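Local coordinates for protein fluoroacetyl-CoA thioesterase (PDB 3KUW) that hydrolyses fluoroacetyl-CoA to fluoroacetate and CoA before it can react with citrate synthase, and thereby confers resistance to fluoroacetate, at residues A[10-15]-A[85-90]; A[24-29]-A[39-44]; A[69-74]-A[117-122]; A[76-81]-A[111-116]. The protein carries 1 engineered substitution. All coordinates share one frame; numbering follows the deposited sequence.

From the N terminus, strand 10-16 comes first, and contact 1 pairs it with strand 85-96, closing the longest loop of the four. Inside that loop lies contact 2, which joins the short helix 23-26 to the start of helix 42-56. The chain then enters strand 65-75, which contact 3 pairs with strand 112-124. Contact 4, nested within contact 3, brings the loop after strand 65-75 against the beginning of strand 112-124. Contacts 3 and 4 both cross contact 1, because strand 85-96 lies between their segments. Contacts 1, 3 and 4 belong to one antiparallel sheet, and Ser42 of contact 2 meets His76 of contact 4.

Contact 1 (A[10-15]-A[85-90]); sequences RFTHDF and TVTVTA
Asp14 and Thr87 join their side chains across two antiparallel strands of the hot-dog fold, where strand 10-16 runs along the outer side of strand 85-96. Thr87 OG1 donates to Asp14 OD1 at 2.7 Å, reaching the carboxylate on its anti side and 35° out of its plane. The two side chains run alongside each other from neighbouring strands, because the CG of Asp14 stands beside its own backbone N (chi1 -44°) as the hydroxyl of Thr87 does beside its own. On the same face the methyls Thr12 CG2 and Thr87 CG2 press together at 3.3 Å, tighter than usual for two carbons. Small beta-branched threonines suit this open face, since they favour extended backbone and offer both a methyl and a hydroxyl. At the end of the row the bent chain of Arg10 lays its CG against Thr89 CG2 and carries its guanidinium on to a salt bridge with Glu91.

The other face turns Ala90, Val88 and Val86 inward. The compact valines pack on helix 42-56, Val88 on Ala52 and Val86 on Leu48, while Ala90 lies against Trp102 and Val104 of strand 99-107. His13, buried among them, meets Trp51 edge-to-face and is hydrogen-bonded to Arg55. Phe15 reaches Tyr27 of the second subunit, also edge-to-face. Backbone bonds set this register: Phe11, His13 and Phe15 pair with Ala90, Val88 and Val86. His13 N to Val88 O and Val88 N to His13 O are both 2.9 Å, whereas Phe15 N to Val86 O, at 3.0 Å, is weak with an angle of only 127° at the hydrogen.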
# COMPACT_ATOMS: atom_id res chain seq x y z
N ARG A 10 -0.26 -16.58 -15.73
CA ARG A 10 -1.03 -15.38 -15.35
C ARG A 10 -2.21 -15.74 -14.44
O ARG A 10 -2.88 -16.79 -14.63
CB ARG A 10 -1.59 -14.75 -16.60
CG ARG A 10 -0.92 -13.48 -17.10
CD ARG A 10 0.47 -13.65 -17.61
NE ARG A 10 0.64 -13.01 -18.93
CZ ARG A 10 0.80 -11.69 -19.15
NH1 ARG A 10 0.84 -10.80 -18.15
NH2 ARG A 10 0.94 -11.26 -20.41
N PHE A 11 -2.47 -14.91 -13.43
CA PHE A 11 -3.67 -15.11 -12.58
C PHE A 11 -4.42 -13.79 -12.60
O PHE A 11 -3.80 -12.71 -12.50
CB PHE A 11 -3.29 -15.54 -11.17
CG PHE A 11 -4.48 -15.68 -10.25
CD1 PHE A 11 -5.19 -16.90 -10.18
CD2 PHE A 11 -4.92 -14.60 -9.48
CE1 PHE A 11 -6.31 -17.04 -9.34
CE2 PHE A 11 -6.05 -14.71 -8.66
CZ PHE A 11 -6.76 -15.94 -8.59
N THR A 12 -5.75 -13.86 -12.71
CA THR A 12 -6.54 -12.63 -12.78
C THR A 12 -7.57 -12.59 -11.68
O THR A 12 -8.23 -13.60 -11.44
CB THR A 12 -7.20 -12.54 -14.15
OG1 THR A 12 -6.13 -12.60 -15.11
CG2 THR A 12 -7.84 -11.20 -14.34
N HIS A 13 -7.73 -11.40 -11.10
CA HIS A 13 -8.57 -11.13 -9.95
C HIS A 13 -9.43 -9.82 -10.22
O HIS A 13 -8.85 -8.77 -10.50
CB HIS A 13 -7.59 -10.99 -8.74
CG HIS A 13 -8.24 -10.60 -7.47
ND1 HIS A 13 -8.89 -11.51 -6.67
CD2 HIS A 13 -8.31 -9.41 -6.83
CE1 HIS A 13 -9.40 -10.89 -5.62
NE2 HIS A 13 -9.06 -9.61 -5.69
N ASP A 14 -10.77 -9.88 -10.19
CA ASP A 14 -11.63 -8.69 -10.44
C ASP A 14 -12.32 -8.13 -9.19
O ASP A 14 -12.72 -8.88 -8.31
CB ASP A 14 -12.73 -8.92 -11.53
CG ASP A 14 -12.22 -9.65 -12.78
OD1 ASP A 14 -11.21 -9.20 -13.38
OD2 ASP A 14 -12.81 -10.67 -13.18
N PHE A 15 -12.54 -6.81 -9.15
CA PHE A 15 -13.05 -6.18 -7.95
C PHE A 15 -13.69 -4.85 -8.30
O PHE A 15 -13.00 -3.91 -8.73
CB PHE A 15 -11.92 -6.02 -6.89
CG PHE A 15 -12.35 -5.40 -5.55
CD1 PHE A 15 -12.89 -6.18 -4.53
CD2 PHE A 15 -12.12 -4.05 -5.29
CE1 PHE A 15 -13.29 -5.58 -3.28
CE2 PHE A 15 -12.50 -3.45 -4.03
CZ PHE A 15 -13.07 -4.23 -3.04
N THR A 85 -14.72 -1.56 -12.14
CA THR A 85 -14.20 -2.83 -11.79
C THR A 85 -12.70 -2.73 -12.06
O THR A 85 -12.29 -2.40 -13.18
CB THR A 85 -14.78 -3.89 -12.68
OG1 THR A 85 -16.23 -3.92 -12.49
CG2 THR A 85 -14.14 -5.25 -12.36
N VAL A 86 -11.91 -3.02 -11.02
CA VAL A 86 -10.40 -3.06 -11.10
C VAL A 86 -10.00 -4.51 -11.36
O VAL A 86 -10.34 -5.40 -10.57
CB VAL A 86 -9.74 -2.42 -9.80
CG1 VAL A 86 -8.13 -2.70 -9.68
CG2 VAL A 86 -9.97 -0.88 -9.74
N THR A 87 -9.32 -4.79 -12.49
CA THR A 87 -8.84 -6.14 -12.77
C THR A 87 -7.33 -6.16 -12.50
O THR A 87 -6.61 -5.37 -13.10
CB THR A 87 -9.06 -6.60 -14.26
OG1 THR A 87 -10.47 -6.82 -14.52
CG2 THR A 87 -8.32 -7.95 -14.49
N VAL A 88 -6.86 -7.04 -11.59
CA VAL A 88 -5.46 -7.23 -11.33
C VAL A 88 -5.04 -8.47 -12.09
O VAL A 88 -5.77 -9.50 -12.06
CB VAL A 88 -5.13 -7.38 -9.79
CG1 VAL A 88 -3.62 -7.73 -9.55
CG2 VAL A 88 -5.47 -6.09 -9.09
N THR A 89 -3.93 -8.35 -12.84
CA THR A 89 -3.28 -9.53 -13.46
C THR A 89 -1.92 -9.70 -12.78
O THR A 89 -1.10 -8.74 -12.75
CB THR A 89 -3.00 -9.34 -14.97
OG1 THR A 89 -4.18 -8.89 -15.67
CG2 THR A 89 -2.44 -10.72 -15.65
N ALA A 90 -1.69 -10.89 -12.22
CA ALA A 90 -0.43 -11.22 -11.59
C ALA A 90 0.32 -12.33 -12.39
O ALA A 90 -0.22 -13.44 -12.64
CB ALA A 90 -0.66 -11.62 -10.20

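Contact 2 (A[24-29]-A[39-44]); sequences RHLYPE and VFASGF. Engineered in segment 39-44: Ser42 (natural residue Thr). With FAH (fluoroacetic acid), chain D; FAH (fluoroacetic acid), chain F.
Leu26 turns its CG anti to the backbone N (chi1 -170°), while Phe44 swings its ring beside its own N (chi1 -75°), and the two side chains pass one another head to tail. One branch of the leucine, CD1, is thereby set over the middle of the Phe44 ring, 3.7 Å from the centroid and only 10° off the ring normal, a CH-pi contact. The second branch, CD2, goes the other way, to Ala41 CB at 4.2 Å and to Gly43 CA. Leucine suits the place because its fork serves two neighbours at once, and Gly43, with no side chain, lets CD2 lie close over the first turn of the helix. The ring is also approached at its edge, near its plane, by the carbonyl O of His25, 4.1 Å from Phe44 CZ.

Ala41 is the N-cap residue of helix 42-56, and beyond it the helix end meets a bound fluoroacetic acid. Ser42 N donates to its O at 3.0 Å and Ser42 OG lies 2.7 Å from its OXT. The amide of Ser42 and the dipole at the helix start would be expected to attract such a carboxylate. Ser42 is an engineered residue in place of threonine, at an active-site position, and its OG also bonds to His76 ND1.

The second subunit completes the surroundings: its Tyr27 OH bonds to Phe44 O, and its Lys21 to Leu26 O. This packing sets helix 23-26 against the N-terminal turn of helix 42-56, the central helix that the sheet of the hot-dog fold wraps.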
# COMPACT_ATOMS: atom_id res chain seq x y z
N ARG A 24 -10.22 8.36 2.13
CA ARG A 24 -10.68 8.73 3.51
C ARG A 24 -10.95 7.52 4.39
O ARG A 24 -10.82 7.60 5.61
CB ARG A 24 -11.88 9.72 3.50
CG ARG A 24 -13.19 9.19 2.91
CD ARG A 24 -14.26 10.33 2.71
NE ARG A 24 -13.70 11.44 1.91
CZ ARG A 24 -14.22 12.69 1.77
NH1 ARG A 24 -15.35 13.04 2.39
NH2 ARG A 24 -13.58 13.61 1.04
N HIS A 25 -11.21 6.38 3.78
CA HIS A 25 -11.49 5.21 4.56
C HIS A 25 -10.23 4.46 4.86
O HIS A 25 -10.28 3.64 5.74
CB HIS A 25 -12.46 4.31 3.80
CG HIS A 25 -13.80 4.95 3.55
ND1 HIS A 25 -14.85 4.87 4.46
CD2 HIS A 25 -14.23 5.73 2.54
CE1 HIS A 25 -15.88 5.54 3.98
NE2 HIS A 25 -15.53 6.08 2.83
N LEU A 26 -9.12 4.70 4.13
CA LEU A 26 -7.85 4.03 4.52
C LEU A 26 -7.41 4.48 5.91
O LEU A 26 -6.97 3.65 6.73
CB LEU A 26 -6.68 4.25 3.49
CG LEU A 26 -5.44 3.36 3.74
CD1 LEU A 26 -5.80 1.87 3.40
CD2 LEU A 26 -4.39 3.85 2.78
N TYR A 27 -7.43 5.80 6.13
CA TYR A 27 -7.06 6.44 7.40
C TYR A 27 -8.15 7.43 7.86
O TYR A 27 -8.02 8.65 7.66
CB TYR A 27 -5.67 7.11 7.32
CG TYR A 27 -4.56 6.11 7.54
CD1 TYR A 27 -4.24 5.69 8.81
CD2 TYR A 27 -3.90 5.50 6.44
CE1 TYR A 27 -3.23 4.72 9.04
CE2 TYR A 27 -2.90 4.58 6.66
CZ TYR A 27 -2.57 4.17 7.97
OH TYR A 27 -1.58 3.22 8.18
N PRO A 28 -9.25 6.91 8.42
CA PRO A 28 -10.23 7.86 8.99
C PRO A 28 -9.65 8.72 10.16
O PRO A 28 -10.27 9.73 10.52
CB PRO A 28 -11.36 6.94 9.49
CG PRO A 28 -11.06 5.54 9.01
CD PRO A 28 -9.56 5.50 8.74
N GLU A 29 -8.47 8.37 10.69
CA GLU A 29 -7.78 9.13 11.78
C GLU A 29 -6.99 10.36 11.32
O GLU A 29 -6.43 11.08 12.16
CB GLU A 29 -6.77 8.23 12.51
CG GLU A 29 -7.34 6.92 13.01
CD GLU A 29 -6.97 5.75 12.11
OE1 GLU A 29 -6.57 4.71 12.67
OE2 GLU A 29 -7.07 5.87 10.88
N VAL A 39 -11.53 8.71 -4.42
CA VAL A 39 -10.84 7.77 -5.33
C VAL A 39 -10.17 6.62 -4.57
O VAL A 39 -9.78 6.78 -3.43
CB VAL A 39 -9.77 8.48 -6.20
CG1 VAL A 39 -10.44 9.62 -7.06
CG2 VAL A 39 -8.64 8.99 -5.30
N PHE A 40 -10.06 5.47 -5.23
CA PHE A 40 -9.47 4.22 -4.71
C PHE A 40 -8.07 4.57 -4.12
O PHE A 40 -7.22 5.03 -4.84
CB PHE A 40 -9.35 3.26 -5.93
CG PHE A 40 -9.03 1.77 -5.57
CD1 PHE A 40 -9.65 1.12 -4.47
CD2 PHE A 40 -8.14 1.03 -6.40
CE1 PHE A 40 -9.40 -0.22 -4.17
CE2 PHE A 40 -7.90 -0.37 -6.13
CZ PHE A 40 -8.53 -0.95 -4.97
N ALA A 41 -7.85 4.31 -2.83
CA ALA A 41 -6.54 4.63 -2.18
C ALA A 41 -5.38 3.75 -2.75
O ALA A 41 -5.60 2.57 -3.01
CB ALA A 41 -6.63 4.49 -0.70
N SER A 42 -4.18 4.31 -2.95
CA SER A 42 -3.07 3.45 -3.38
C SER A 42 -2.89 2.28 -2.38
O SER A 42 -2.49 1.17 -2.77
CB SER A 42 -1.71 4.20 -3.47
OG SER A 42 -1.74 5.34 -4.34
N GLY A 43 -3.09 2.52 -1.10
CA GLY A 43 -2.90 1.41 -0.12
C GLY A 43 -3.88 0.25 -0.29
O GLY A 43 -3.55 -0.91 -0.03
N PHE A 44 -5.10 0.55 -0.72
CA PHE A 44 -6.05 -0.52 -1.02
C PHE A 44 -5.68 -1.18 -2.39
O PHE A 44 -5.92 -2.37 -2.59
CB PHE A 44 -7.49 0.08 -1.06
CG PHE A 44 -8.10 0.39 0.28
CD1 PHE A 44 -8.35 -0.61 1.21
CD2 PHE A 44 -8.59 1.69 0.54
CE1 PHE A 44 -8.98 -0.34 2.45
CE2 PHE A 44 -9.18 2.01 1.74
CZ PHE A 44 -9.37 0.99 2.74
C FAH D . -3.60 7.69 -3.25
F FAH D . -4.58 9.49 -4.32
O FAH D . -3.87 7.19 -2.11
CH3 FAH D . -4.74 8.13 -4.12
OXT FAH D . -2.43 7.87 -3.72
C FAH F . 1.59 4.65 -5.32
F FAH F . 1.23 5.83 -3.35
O FAH F . 1.72 3.40 -5.19
CH3 FAH F . 2.18 5.56 -4.28
OXT FAH F . 0.97 5.18 -6.27

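Contact 3 (A[69-74]-A[117-122]). With FAH (fluoroacetic acid), chain C.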
# COMPACT_ATOMS: atom_id res chain seq x y z
N GLY A 69 3.99 -10.44 2.40
CA GLY A 69 4.57 -9.54 1.38
C GLY A 69 5.87 -8.97 1.91
O GLY A 69 5.94 -8.49 3.06
N THR A 70 6.92 -9.04 1.10
CA THR A 70 8.25 -8.57 1.53
C THR A 70 8.79 -7.37 0.70
O THR A 70 9.81 -6.76 1.06
CB THR A 70 9.29 -9.73 1.48
OG1 THR A 70 9.33 -10.30 0.14
CG2 THR A 70 8.94 -10.77 2.53
N ALA A 71 8.11 -7.08 -0.43
CA ALA A 71 8.43 -5.90 -1.28
C ALA A 71 7.27 -5.57 -2.13
O ALA A 71 6.56 -6.48 -2.63
CB ALA A 71 9.62 -6.20 -2.18
N ILE A 72 7.05 -4.29 -2.32
CA ILE A 72 6.11 -3.83 -3.34
C ILE A 72 6.74 -2.67 -4.06
O ILE A 72 7.31 -1.75 -3.40
CB ILE A 72 4.69 -3.42 -2.69
CG1 ILE A 72 3.67 -3.06 -3.77
CG2 ILE A 72 4.84 -2.32 -1.67
CD1 ILE A 72 3.12 -4.29 -4.59
N CYS A 73 6.71 -2.70 -5.42
CA CYS A 73 7.32 -1.67 -6.23
C CYS A 73 6.39 -1.35 -7.40
O CYS A 73 6.42 -2.02 -8.45
CB CYS A 73 8.72 -2.10 -6.74
SG CYS A 73 9.65 -0.71 -7.50
N VAL A 74 5.54 -0.34 -7.24
CA VAL A 74 4.50 -0.09 -8.27
C VAL A 74 4.30 1.39 -8.61
O VAL A 74 4.55 2.25 -7.75
CB VAL A 74 3.07 -0.69 -7.87
CG1 VAL A 74 3.14 -2.19 -7.82
CG2 VAL A 74 2.52 -0.13 -6.53
N THR A 117 6.11 -4.81 -9.38
CA THR A 117 6.49 -6.11 -8.90
C THR A 117 6.07 -6.23 -7.44
O THR A 117 5.97 -5.24 -6.69
CB THR A 117 8.04 -6.31 -9.06
OG1 THR A 117 8.72 -5.15 -8.56
CG2 THR A 117 8.41 -6.40 -10.54
N HIS A 118 5.83 -7.47 -7.02
CA HIS A 118 5.54 -7.78 -5.63
C HIS A 118 6.28 -9.07 -5.32
O HIS A 118 6.24 -10.05 -6.13
CB HIS A 118 4.03 -8.03 -5.40
CG HIS A 118 3.71 -8.35 -3.95
ND1 HIS A 118 2.84 -9.36 -3.57
CD2 HIS A 118 4.17 -7.81 -2.80
CE1 HIS A 118 2.75 -9.40 -2.25
NE2 HIS A 118 3.55 -8.47 -1.76
N GLU A 119 6.88 -9.09 -4.12
CA GLU A 119 7.63 -10.28 -3.62
C GLU A 119 7.00 -10.80 -2.35
O GLU A 119 6.47 -10.00 -1.55
CB GLU A 119 9.06 -9.85 -3.39
CG GLU A 119 9.91 -9.79 -4.70
CD GLU A 119 9.74 -8.54 -5.59
OE1 GLU A 119 9.46 -7.39 -5.09
OE2 GLU A 119 9.93 -8.69 -6.85
N ARG A 120 7.00 -12.13 -2.16
CA ARG A 120 6.37 -12.75 -0.96
C ARG A 120 7.29 -13.83 -0.46
O ARG A 120 8.13 -14.37 -1.26
CB ARG A 120 4.99 -13.34 -1.28
CG ARG A 120 3.88 -12.33 -1.89
CD ARG A 120 2.45 -12.99 -1.82
NE ARG A 120 2.01 -13.15 -0.43
CZ ARG A 120 1.60 -12.15 0.38
NH1 ARG A 120 1.51 -10.89 -0.05
NH2 ARG A 120 1.25 -12.42 1.62
N ALA A 121 7.23 -14.09 0.85
CA ALA A 121 7.96 -15.19 1.48
C ALA A 121 6.98 -16.12 2.16
O ALA A 121 6.07 -15.67 2.85
CB ALA A 121 8.95 -14.70 2.49
N VAL A 122 7.19 -17.43 2.00
CA VAL A 122 6.38 -18.46 2.67
C VAL A 122 6.84 -18.47 4.16
O VAL A 122 8.06 -18.45 4.45
CB VAL A 122 6.62 -19.85 2.03
CG1 VAL A 122 5.92 -20.96 2.80
CG2 VAL A 122 6.22 -19.86 0.53
C FAH C . 1.24 -8.33 5.13
F FAH C . 0.28 -9.57 3.09
O FAH C . 2.07 -8.38 6.07
CH3 FAH C . 0.90 -9.64 4.36
OXT FAH C . 0.71 -7.22 4.84
O HOH W 1 10.72 -12.89 -0.70
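Strands 69-74 and 117-122 run antiparallel, their directions 168° apart, but a classic beta bulge breaks the register where Thr70 and Ala71 both face Glu119. Thr70 N donates almost straight to Glu119 O at 2.9 Å, and past the bulge Cys73 N reaches Thr117 O, also at 2.9 Å.

On one face of the pair lie Gly69, Ile72, His118 and Arg120. The guanidinium of Arg120, bent at chi3 (67°), has Gly69 N over one face, toward the rim; the 3.5 Å between Gly69 N and Arg120 NH2 is a contact of two donors, not a bond. Glycine suits this spot because it leaves room for both the arginine and the His118 ring, whose NE2 is 3.5 Å from Gly69 CA. Arg120 and Gly69 bind substrate, and the fluorine of a bound fluoroacetic acid lies at the guanidinium edge, 3.4 Å from Arg120 NH2. Ser67 accepts from Arg120 NE, which would limit the rotation of the side chain. Ile72 crosses obliquely to His118, its CD1 3.9 Å from His118 CB.

The opposite face carries Ala71, Glu119, Thr117 and Cys73, with Cys73 CB 3.6 Å from Thr117 OG1. Beside the bulge Thr70 CG2 touches Ala121 CB, and a water links Thr70 OG1 to Arg120 O, the second bond being weak.

Strand 112-124 has strand 99-107 on its other side, and helix 42-56 covers the face of His118 and Arg120 through Glu50, Cys53 and Val54. Strand 65-75 pairs with a strand of the second subunit, continuing the sheet across the dimer, where Cys73 forms a disulfide with Cys73 of that chain.

Contact 4 (A[76-81]-A[111-116]); sequences HTAATP and DEIGSG. With FAH (fluoroacetic acid), chain E; FAH (fluoroacetic acid), chain F.
Ile113 and Thr80 cross at about a right angle, the methyl CG2 of the isoleucine lying 3.6 Å from Thr80 OG1. With Ile113 CG1 wedged between its backbone N and carbonyl carbon (chi1 64°), CG2 is left facing the loop, where Ala78 CB also nears it at 4.2 Å. A branched aliphatic residue fits here because its branches pack against the underside of the loop, at Ala78 and Thr80, while the hydroxyl of Thr80 is bonded onward to Asp108. Ala78 CB meets Asp111 CB at 3.8 Å, and a residue this small allows the two segments to come close; its own backbone N is buried without a partner.

In the hot-dog fold of this thioesterase, the 76-81 loop leaves strand 65-75 and is pinned to the start of strand 112-124 by one backbone bond. Thr77 N donates to Ile113 O at 2.7 Å, nearly straight but from well above the carbonyl plane (49° out of it). The same carbonyl oxygen sits at the edge of the His76 ring, 3.3 Å from His76 CD2.

His76, an active-site residue, sends its CG anti to the backbone N (chi1 -166°), which holds the ring beside this carbonyl with ND1 bonded to Ser42 OG. Over one ring face lies the CH3 of a bound fluoroacetic acid, offset toward the rim and 3.5 Å from His76 NE2. Asp111 turns its carboxylate to Lys135 of the second subunit, which is also bonded to Ala79 O.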
# COMPACT_ATOMS: atom_id res chain seq x y z
N HIS A 76 1.26 4.26 -9.75
CA HIS A 76 -0.21 4.41 -9.70
C HIS A 76 -0.51 5.62 -10.66
O HIS A 76 -0.30 6.78 -10.28
CB HIS A 76 -0.67 4.69 -8.25
CG HIS A 76 -2.15 4.55 -8.00
ND1 HIS A 76 -2.70 4.56 -6.73
CD2 HIS A 76 -3.20 4.36 -8.85
CE1 HIS A 76 -4.01 4.40 -6.80
NE2 HIS A 76 -4.35 4.27 -8.07
N THR A 77 -1.03 5.30 -11.85
CA THR A 77 -0.92 6.17 -13.05
C THR A 77 -2.26 6.82 -13.48
O THR A 77 -2.29 7.71 -14.34
CB THR A 77 -0.33 5.38 -14.29
OG1 THR A 77 -1.24 4.33 -14.66
CG2 THR A 77 0.98 4.72 -14.00
N ALA A 78 -3.37 6.38 -12.87
CA ALA A 78 -4.67 7.01 -13.16
C ALA A 78 -5.53 6.78 -11.94
O ALA A 78 -5.27 5.87 -11.14
CB ALA A 78 -5.32 6.43 -14.37
N ALA A 79 -6.54 7.61 -11.78
CA ALA A 79 -7.46 7.50 -10.63
C ALA A 79 -8.80 6.74 -10.92
O ALA A 79 -9.39 6.84 -12.02
CB ALA A 79 -7.75 8.90 -10.07
N THR A 80 -9.36 6.13 -9.88
CA THR A 80 -10.53 5.31 -9.99
C THR A 80 -11.58 5.67 -8.97
O THR A 80 -11.36 5.48 -7.79
CB THR A 80 -10.13 3.83 -9.85
OG1 THR A 80 -9.14 3.58 -10.84
CG2 THR A 80 -11.30 2.91 -10.16
N PRO A 81 -12.75 6.19 -9.43
CA PRO A 81 -13.85 6.41 -8.50
C PRO A 81 -14.64 5.10 -8.26
O PRO A 81 -14.51 4.15 -9.05
CB PRO A 81 -14.72 7.40 -9.27
CG PRO A 81 -14.62 6.87 -10.64
CD PRO A 81 -13.13 6.57 -10.79
N ASP A 111 -8.79 3.00 -17.87
CA ASP A 111 -7.34 3.22 -17.93
C ASP A 111 -6.61 2.04 -17.27
O ASP A 111 -7.16 1.40 -16.38
CB ASP A 111 -7.00 4.51 -17.13
CG ASP A 111 -7.70 5.73 -17.69
OD1 ASP A 111 -7.51 5.93 -18.90
OD2 ASP A 111 -8.44 6.45 -16.97
N GLU A 112 -5.38 1.77 -17.73
CA GLU A 112 -4.36 1.11 -16.88
C GLU A 112 -4.13 2.00 -15.69
O GLU A 112 -3.97 3.22 -15.83
CB GLU A 112 -3.05 0.84 -17.63
CG GLU A 112 -3.16 -0.12 -18.83
CD GLU A 112 -3.48 -1.62 -18.49
OE1 GLU A 112 -3.45 -2.08 -17.33
OE2 GLU A 112 -3.78 -2.37 -19.45
N ILE A 113 -4.18 1.44 -14.49
CA ILE A 113 -4.05 2.32 -13.34
C ILE A 113 -2.68 2.21 -12.60
O ILE A 113 -2.42 3.01 -11.75
CB ILE A 113 -5.23 2.20 -12.37
CG1 ILE A 113 -5.34 0.80 -11.73
CG2 ILE A 113 -6.52 2.62 -13.08
CD1 ILE A 113 -6.24 0.85 -10.44
N GLY A 114 -1.87 1.21 -12.91
CA GLY A 114 -0.51 1.03 -12.37
C GLY A 114 0.01 -0.41 -12.55
O GLY A 114 -0.77 -1.30 -12.89
N SER A 115 1.31 -0.62 -12.36
CA SER A 115 1.94 -1.91 -12.53
C SER A 115 3.30 -1.92 -11.79
O SER A 115 3.80 -0.86 -11.44
CB SER A 115 2.15 -2.15 -14.03
OG SER A 115 3.16 -1.31 -14.54
N GLY A 116 3.89 -3.10 -11.56
CA GLY A 116 5.26 -3.18 -10.96
C GLY A 116 5.44 -4.62 -10.51
O GLY A 116 4.91 -5.54 -11.13
C FAH E . -3.34 8.27 -8.56
F FAH E . -5.52 8.12 -7.27
O FAH E . -2.54 8.24 -7.58
CH3 FAH E . -4.75 7.71 -8.38
OXT FAH E . -3.01 8.74 -9.68
C FAH F . 1.59 4.65 -5.32
F FAH F . 1.23 5.83 -3.35
O FAH F . 1.72 3.40 -5.19
CH3 FAH F . 2.18 5.56 -4.28
OXT FAH F . 0.97 5.18 -6.27